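Local coordinates for protein HhaI Restriction Endonuclease (Haemophilus parahaemolyticus, PDB 6UKF) that probably recognises the DNA sequence GCGC and hydrolyses both strands of it as a type II restriction endonuclease, at residues Asn41-Gly55 and Ile117-Thr131. Sequence-based numbering, arbitrary orientation.
With EDO (1,2-ethanediol), chain E; EDO (1,2-ethanediol), chain I; EDO (1,2-ethanediol), chain O; nucleotides of chain B.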
loop_
_atom_site.group_PDB
_atom_site.type_symbol
_atom_site.label_atom_id
_atom_site.label_comp_id
_atom_site.label_asym_id
_atom_site.label_seq_id
_atom_site.Cartn_x
_atom_site.Cartn_y
_atom_site.Cartn_z
ATOM N N ASN A 41 9.503 -19.722 -14.810
ATOM C CA ASN A 41 9.614 -18.303 -15.126
ATOM C C ASN A 41 8.897 -17.549 -14.012
ATOM O O ASN A 41 7.783 -17.044 -14.205
ATOM C CB ASN A 41 8.972 -18.010 -16.481
ATOM C CG ASN A 41 9.006 -16.538 -16.840
ATOM O OD1 ASN A 41 9.962 -15.828 -16.527
ATOM N ND2 ASN A 41 7.957 -16.072 -17.501
ATOM N N PRO A 42 9.497 -17.473 -12.827
ATOM C CA PRO A 42 8.779 -16.915 -11.679
ATOM C C PRO A 42 8.619 -15.412 -11.795
ATOM O O PRO A 42 9.463 -14.710 -12.357
ATOM C CB PRO A 42 9.680 -17.275 -10.494
ATOM C CG PRO A 42 11.042 -17.331 -11.086
ATOM C CD PRO A 42 10.857 -17.907 -12.464
ATOM N N PHE A 43 7.518 -14.918 -11.244
ATOM C CA PHE A 43 7.284 -13.486 -11.181
ATOM C C PHE A 43 6.165 -13.238 -10.187
ATOM O O PHE A 43 5.395 -14.142 -9.849
ATOM C CB PHE A 43 6.913 -12.894 -12.547
ATOM C CG PHE A 43 5.736 -13.561 -13.202
ATOM C CD1 PHE A 43 5.931 -14.587 -14.109
ATOM C CD2 PHE A 43 4.439 -13.167 -12.915
ATOM C CE1 PHE A 43 4.860 -15.213 -14.713
ATOM C CE2 PHE A 43 3.362 -13.790 -13.519
ATOM C CZ PHE A 43 3.574 -14.814 -14.422
ATOM N N TYR A 44 6.089 -11.999 -9.720
ATOM C CA TYR A 44 5.019 -11.590 -8.830
ATOM C C TYR A 44 3.863 -11.001 -9.629
ATOM O O TYR A 44 4.043 -10.445 -10.719
ATOM C CB TYR A 44 5.519 -10.583 -7.794
ATOM C CG TYR A 44 6.453 -11.191 -6.770
ATOM C CD1 TYR A 44 5.962 -11.775 -5.609
ATOM C CD2 TYR A 44 7.826 -11.187 -6.969
ATOM C CE1 TYR A 44 6.815 -12.332 -4.674
ATOM C CE2 TYR A 44 8.685 -11.740 -6.041
ATOM C CZ TYR A 44 8.175 -12.312 -4.896
ATOM O OH TYR A 44 9.027 -12.864 -3.968
ATOM N N ILE A 45 2.666 -11.155 -9.072
ATOM C CA ILE A 45 1.428 -10.631 -9.633
ATOM C C ILE A 45 0.822 -9.717 -8.581
ATOM O O ILE A 45 0.676 -10.112 -7.420
ATOM C CB ILE A 45 0.449 -11.768 -9.982
ATOM C CG1 ILE A 45 1.075 -12.724 -11.002
ATOM C CG2 ILE A 45 -0.871 -11.206 -10.516
ATOM C CD1 ILE A 45 0.385 -14.068 -11.075
ATOM N N GLU A 46 0.485 -8.499 -8.978
ATOM C CA GLU A 46 -0.119 -7.525 -8.079
ATOM C C GLU A 46 -1.629 -7.553 -8.266
ATOM O O GLU A 46 -2.127 -7.320 -9.371
ATOM C CB GLU A 46 0.415 -6.120 -8.352
ATOM C CG GLU A 46 1.401 -5.628 -7.305
ATOM C CD GLU A 46 0.804 -5.623 -5.910
ATOM O OE1 GLU A 46 -0.342 -5.154 -5.756
ATOM O OE2 GLU A 46 1.469 -6.108 -4.970
ATOM N N ALA A 47 -2.354 -7.836 -7.187
ATOM C CA ALA A 47 -3.805 -7.742 -7.198
ATOM C C ALA A 47 -4.189 -6.319 -6.809
ATOM O O ALA A 47 -3.652 -5.764 -5.844
ATOM C CB ALA A 47 -4.422 -8.752 -6.233
ATOM N N LYS A 48 -5.095 -5.722 -7.576
ATOM C CA LYS A 48 -5.569 -4.374 -7.298
ATOM C C LYS A 48 -7.079 -4.344 -7.432
ATOM O O LYS A 48 -7.626 -4.823 -8.430
ATOM C CB LYS A 48 -4.964 -3.358 -8.274
ATOM C CG LYS A 48 -3.501 -3.053 -8.023
ATOM C CD LYS A 48 -3.326 -2.221 -6.764
ATOM C CE LYS A 48 -1.913 -2.297 -6.239
ATOM N NZ LYS A 48 -1.786 -1.658 -4.898
ATOM N N MET A 49 -7.746 -3.770 -6.437
ATOM C CA MET A 49 -9.162 -3.499 -6.569
ATOM C C MET A 49 -9.369 -2.361 -7.564
ATOM O O MET A 49 -8.427 -1.639 -7.904
ATOM C CB MET A 49 -9.761 -3.141 -5.214
ATOM C CG MET A 49 -9.641 -4.259 -4.196
ATOM S SD MET A 49 -10.718 -4.057 -2.766
ATOM C CE MET A 49 -12.302 -4.492 -3.482
ATOM N N PRO A 50 -10.594 -2.192 -8.060
ATOM C CA PRO A 50 -10.836 -1.129 -9.049
ATOM C C PRO A 50 -10.403 0.256 -8.601
ATOM O O PRO A 50 -9.984 1.055 -9.445
ATOM C CB PRO A 50 -12.347 -1.221 -9.292
ATOM C CG PRO A 50 -12.662 -2.660 -9.050
ATOM C CD PRO A 50 -11.751 -3.097 -7.929
ATOM N N HIS A 51 -10.497 0.572 -7.312
ATOM C CA HIS A 51 -10.035 1.848 -6.770
ATOM C C HIS A 51 -8.974 1.540 -5.725
ATOM O O HIS A 51 -9.294 1.077 -4.625
ATOM C CB HIS A 51 -11.192 2.633 -6.164
ATOM C CG HIS A 51 -12.303 2.890 -7.131
ATOM N ND1 HIS A 51 -12.262 3.911 -8.056
ATOM C CD2 HIS A 51 -13.476 2.246 -7.333
ATOM C CE1 HIS A 51 -13.368 3.892 -8.778
ATOM N NE2 HIS A 51 -14.121 2.891 -8.359
ATOM N N SER A 52 -7.716 1.793 -6.073
ATOM C CA SER A 52 -6.579 1.409 -5.257
ATOM C C SER A 52 -5.535 2.515 -5.291
ATOM O O SER A 52 -5.627 3.466 -6.070
ATOM C CB SER A 52 -5.928 0.124 -5.788
ATOM O OG SER A 52 -6.839 -0.957 -5.798
ATOM N N GLN A 53 -4.526 2.365 -4.446
ATOM C CA GLN A 53 -3.299 3.138 -4.541
ATOM C C GLN A 53 -2.221 2.223 -5.111
ATOM O O GLN A 53 -2.432 1.020 -5.276
ATOM C CB GLN A 53 -2.949 3.756 -3.188
ATOM C CG GLN A 53 -4.031 4.754 -2.763
ATOM C CD GLN A 53 -3.816 5.341 -1.388
ATOM O OE1 GLN A 53 -3.406 6.493 -1.255
ATOM N NE2 GLN A 53 -4.113 4.558 -0.354
ATOM N N CYS A 54 -1.133 2.826 -5.576
ATOM C CA CYS A 54 -0.222 2.088 -6.441
ATOM C C CYS A 54 1.229 2.559 -6.335
ATOM O O CYS A 54 1.892 2.803 -7.344
ATOM C CB CYS A 54 -0.740 2.123 -7.878
ATOM S SG CYS A 54 -0.325 0.671 -8.843
ATOM N N GLY A 55 1.734 2.724 -5.120
ATOM C CA GLY A 55 3.125 3.073 -4.917
ATOM C C GLY A 55 3.290 4.484 -4.363
ATOM O O GLY A 55 2.397 5.330 -4.450
ATOM N N ILE A 117 5.100 3.958 -12.316
ATOM C CA ILE A 117 4.512 2.691 -11.887
ATOM C C ILE A 117 5.178 1.524 -12.604
ATOM O O ILE A 117 5.533 0.512 -11.989
ATOM C CB ILE A 117 2.986 2.728 -12.112
ATOM C CG1 ILE A 117 2.329 3.644 -11.070
ATOM C CG2 ILE A 117 2.377 1.330 -12.075
ATOM C CD1 ILE A 117 0.866 3.936 -11.331
ATOM N N LYS A 118 5.368 1.648 -13.917
ATOM C CA LYS A 118 6.001 0.569 -14.668
ATOM C C LYS A 118 7.416 0.312 -14.164
ATOM O O LYS A 118 7.806 -0.837 -13.934
ATOM C CB LYS A 118 6.006 0.901 -16.160
ATOM C CG LYS A 118 4.634 0.816 -16.793
ATOM C CD LYS A 118 4.654 1.223 -18.250
ATOM C CE LYS A 118 3.288 1.033 -18.889
ATOM N NZ LYS A 118 3.268 1.497 -20.303
ATOM N N GLU A 119 8.206 1.377 -14.006
ATOM C CA GLU A 119 9.565 1.225 -13.499
ATOM C C GLU A 119 9.558 0.559 -12.132
ATOM O O GLU A 119 10.292 -0.407 -11.887
ATOM C CB GLU A 119 10.230 2.598 -13.390
ATOM C CG GLU A 119 10.546 3.268 -14.716
ATOM C CD GLU A 119 11.888 2.848 -15.286
ATOM O OE1 GLU A 119 12.762 2.411 -14.507
ATOM O OE2 GLU A 119 12.072 2.959 -16.516
ATOM N N TYR A 120 8.727 1.071 -11.224
ATOM C CA TYR A 120 8.725 0.579 -9.855
ATOM C C TYR A 120 8.327 -0.888 -9.796
ATOM O O TYR A 120 9.010 -1.704 -9.168
ATOM C CB TYR A 120 7.780 1.425 -9.006
ATOM C CG TYR A 120 7.628 0.899 -7.606
ATOM C CD1 TYR A 120 8.687 0.945 -6.714
ATOM C CD2 TYR A 120 6.431 0.341 -7.177
ATOM C CE1 TYR A 120 8.563 0.458 -5.435
ATOM C CE2 TYR A 120 6.295 -0.148 -5.894
ATOM C CZ TYR A 120 7.366 -0.086 -5.028
ATOM O OH TYR A 120 7.247 -0.569 -3.748
ATOM N N TYR A 121 7.224 -1.249 -10.447
ATOM C CA TYR A 121 6.762 -2.630 -10.350
ATOM C C TYR A 121 7.693 -3.587 -11.086
ATOM O O TYR A 121 7.936 -4.699 -10.609
ATOM C CB TYR A 121 5.292 -2.737 -10.757
ATOM C CG TYR A 121 4.425 -2.203 -9.642
ATOM C CD1 TYR A 121 4.126 -2.988 -8.540
ATOM C CD2 TYR A 121 3.970 -0.894 -9.653
ATOM C CE1 TYR A 121 3.367 -2.498 -7.498
ATOM C CE2 TYR A 121 3.208 -0.393 -8.617
ATOM C CZ TYR A 121 2.909 -1.200 -7.540
ATOM O OH TYR A 121 2.156 -0.706 -6.502
ATOM N N LYS A 122 8.271 -3.165 -12.212
ATOM C CA LYS A 122 9.308 -3.983 -12.835
ATOM C C LYS A 122 10.462 -4.226 -11.867
ATOM O O LYS A 122 11.005 -5.336 -11.799
ATOM C CB LYS A 122 9.822 -3.318 -14.111
ATOM C CG LYS A 122 8.842 -3.320 -15.279
ATOM C CD LYS A 122 9.361 -2.449 -16.413
ATOM C CE LYS A 122 8.358 -2.332 -17.548
ATOM N NZ LYS A 122 8.850 -1.436 -18.626
ATOM N N SER A 123 10.851 -3.198 -11.106
ATOM C CA SER A 123 11.966 -3.331 -10.176
ATOM C C SER A 123 11.668 -4.323 -9.062
ATOM O O SER A 123 12.602 -4.867 -8.464
ATOM C CB SER A 123 12.315 -1.965 -9.579
ATOM O OG SER A 123 11.497 -1.665 -8.462
ATOM N N LYS A 124 10.394 -4.568 -8.768
ATOM C CA LYS A 124 9.997 -5.539 -7.760
ATOM C C LYS A 124 9.631 -6.886 -8.368
ATOM O O LYS A 124 9.035 -7.725 -7.684
ATOM C CB LYS A 124 8.831 -4.994 -6.934
ATOM C CG LYS A 124 9.088 -3.620 -6.328
ATOM C CD LYS A 124 10.382 -3.590 -5.530
ATOM C CE LYS A 124 10.661 -2.199 -4.991
ATOM N NZ LYS A 124 12.053 -2.097 -4.476
ATOM N N SER A 125 9.980 -7.111 -9.635
ATOM C CA SER A 125 9.696 -8.365 -10.333
ATOM C C SER A 125 8.200 -8.645 -10.424
ATOM O O SER A 125 7.779 -9.802 -10.510
ATOM C CB SER A 125 10.434 -9.555 -9.715
ATOM O OG SER A 125 11.825 -9.311 -9.618
ATOM N N VAL A 126 7.390 -7.590 -10.413
ATOM C CA VAL A 126 5.962 -7.698 -10.680
ATOM C C VAL A 126 5.780 -7.555 -12.184
ATOM O O VAL A 126 5.991 -6.476 -12.746
ATOM C CB VAL A 126 5.163 -6.636 -9.916
ATOM C CG1 VAL A 126 3.706 -6.630 -10.380
ATOM C CG2 VAL A 126 5.248 -6.890 -8.425
ATOM N N LYS A 127 5.392 -8.650 -12.837
ATOM C CA LYS A 127 5.242 -8.677 -14.283
ATOM C C LYS A 127 3.797 -8.545 -14.735
ATOM O O LYS A 127 3.558 -8.162 -15.885
ATOM C CB LYS A 127 5.805 -9.987 -14.853
ATOM C CG LYS A 127 7.326 -10.099 -14.880
ATOM C CD LYS A 127 7.742 -11.373 -15.604
ATOM C CE LYS A 127 9.191 -11.755 -15.337
ATOM N NZ LYS A 127 10.158 -10.931 -16.118
ATOM N N PHE A 128 2.838 -8.862 -13.867
ATOM C CA PHE A 128 1.429 -8.822 -14.218
ATOM C C PHE A 128 0.632 -8.266 -13.052
ATOM O O PHE A 128 1.043 -8.359 -11.892
ATOM C CB PHE A 128 0.891 -10.219 -14.562
ATOM C CG PHE A 128 1.387 -10.743 -15.874
ATOM C CD1 PHE A 128 2.618 -11.368 -15.965
ATOM C CD2 PHE A 128 0.629 -10.595 -17.023
ATOM C CE1 PHE A 128 3.084 -11.840 -17.177
ATOM C CE2 PHE A 128 1.091 -11.065 -18.238
ATOM C CZ PHE A 128 2.320 -11.686 -18.315
ATOM N N PHE A 129 -0.507 -7.674 -13.388
ATOM C CA PHE A 129 -1.524 -7.271 -12.434
ATOM C C PHE A 129 -2.776 -8.101 -12.682
ATOM O O PHE A 129 -3.042 -8.532 -13.808
ATOM C CB PHE A 129 -1.876 -5.788 -12.603
ATOM C CG PHE A 129 -0.941 -4.843 -11.889
ATOM C CD1 PHE A 129 0.401 -4.774 -12.225
ATOM C CD2 PHE A 129 -1.417 -4.008 -10.890
ATOM C CE1 PHE A 129 1.251 -3.901 -11.567
ATOM C CE2 PHE A 129 -0.571 -3.133 -10.234
ATOM C CZ PHE A 129 0.763 -3.080 -10.574
ATOM N N ILE A 130 -3.542 -8.321 -11.619
ATOM C CA ILE A 130 -4.864 -8.926 -11.718
ATOM C C ILE A 130 -5.856 -8.016 -11.009
ATOM O O ILE A 130 -5.577 -7.503 -9.918
ATOM C CB ILE A 130 -4.903 -10.364 -11.160
ATOM C CG1 ILE A 130 -6.297 -10.973 -11.351
ATOM C CG2 ILE A 130 -4.477 -10.403 -9.697
ATOM C CD1 ILE A 130 -6.343 -12.469 -11.137
ATOM N N THR A 131 -6.995 -7.787 -11.648
ATOM C CA THR A 131 -8.074 -7.007 -11.068
ATOM C C THR A 131 -9.381 -7.640 -11.525
ATOM O O THR A 131 -9.393 -8.716 -12.131
ATOM C CB THR A 131 -7.920 -5.521 -11.429
ATOM O OG1 THR A 131 -8.903 -4.750 -10.727
ATOM C CG2 THR A 131 -8.080 -5.291 -12.925
HETATM C C1 EDO E . -13.317 0.078 -3.241
HETATM O O1 EDO E . -13.424 1.467 -3.573
HETATM C C2 EDO E . -12.116 -0.536 -3.953
HETATM O O2 EDO E . -12.382 -0.639 -5.358
HETATM C C1 EDO I . 11.185 -13.410 -9.340
HETATM O O1 EDO I . 11.149 -12.791 -10.632
HETATM C C2 EDO I . 12.598 -13.345 -8.768
HETATM O O2 EDO I . 12.957 -11.983 -8.502
HETATM C C1 EDO O . 3.917 -4.376 -4.555
HETATM O O1 EDO O . 3.552 -5.018 -3.330
HETATM C C2 EDO O . 5.427 -4.390 -4.736
HETATM O O2 EDO O . 6.043 -3.740 -3.620
ATOM P P DA B 10 -5.482 -2.479 -2.990
ATOM O OP1 DA B 10 -6.293 -3.474 -3.722
ATOM O OP2 DA B 10 -4.176 -2.043 -3.529
ATOM O "O5'" DA B 10 -6.312 -1.128 -2.769
ATOM C "C5'" DA B 10 -7.714 -1.169 -2.579
ATOM C "C4'" DA B 10 -8.053 -0.943 -1.126
ATOM O "O4'" DA B 10 -7.523 0.339 -0.685
ATOM C "C3'" DA B 10 -9.545 -0.899 -0.812
ATOM O "O3'" DA B 10 -9.758 -1.533 0.437
ATOM C "C2'" DA B 10 -9.862 0.592 -0.810
ATOM C "C1'" DA B 10 -8.580 1.188 -0.254
ATOM N N9 DA B 10 -8.273 2.534 -0.714
ATOM C C8 DA B 10 -8.297 2.995 -2.000
ATOM N N7 DA B 10 -7.945 4.252 -2.118
ATOM C C5 DA B 10 -7.651 4.637 -0.821
ATOM C C6 DA B 10 -7.218 5.856 -0.271
ATOM N N6 DA B 10 -6.999 6.950 -1.003
ATOM N N1 DA B 10 -7.022 5.907 1.064
ATOM C C2 DA B 10 -7.244 4.806 1.791
ATOM N N3 DA B 10 -7.650 3.605 1.386
ATOM C C4 DA B 10 -7.840 3.588 0.055
#
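Glu46 and Phe129 form the tight part of this contact. Glu46 CB sits over the centre of the Phe129 ring, 3.6 Å from its centroid, in a CH-pi contact. Lys48 CG meets the same ring at its edge. Phe129 CZ in turn lies over the middle of the Tyr121 ring, and Tyr120 CD2 lies against the opposite face of Tyr121, toward the rim. Cys54 SG closes the group obliquely, 3.7 Å from Tyr121 CE2. The opposite face of the sheet is packed too. There the buried rings of Phe43 and Phe128 meet obliquely, planes 43° apart, with Phe43 CE2 3.5 Å from Phe128 CD1. Both rest on helix 242-255.

Between these two layers strands 43-47 and 126-131 run parallel. Glu46 N donates to Phe128 O, and Ile130 N donates to Glu46 O at 2.8 Å. Lys48 N donates to Ile130 O. With chi1 at -174° the Thr131 hydroxyl lies opposite its own N, beside its carbonyl carbon, and OG1 reaches Lys48 O at 2.6 Å. A beta bulge lies at Lys127. There Tyr44 O accepts from Lys127 N, and Phe128 N is buried without a partner.

The solvent side is looser. The aliphatic chain of exposed Lys127 crosses Phe43, its CD 3.5 Å from Phe43 CB. Exposed Ser125, the C-prime residue of the Schellman motif ending helix 110-123, accepts from Tyr44 N through its O.

Beside the DNA, Lys48 NZ donates to Gln53 O, and at 2.8 Å to OP2 of DA10 of chain B. Glu-Ala-Lys on a strand beside bound DNA is consistent with the E-x-K half of a PD-(D/E)XK nuclease site.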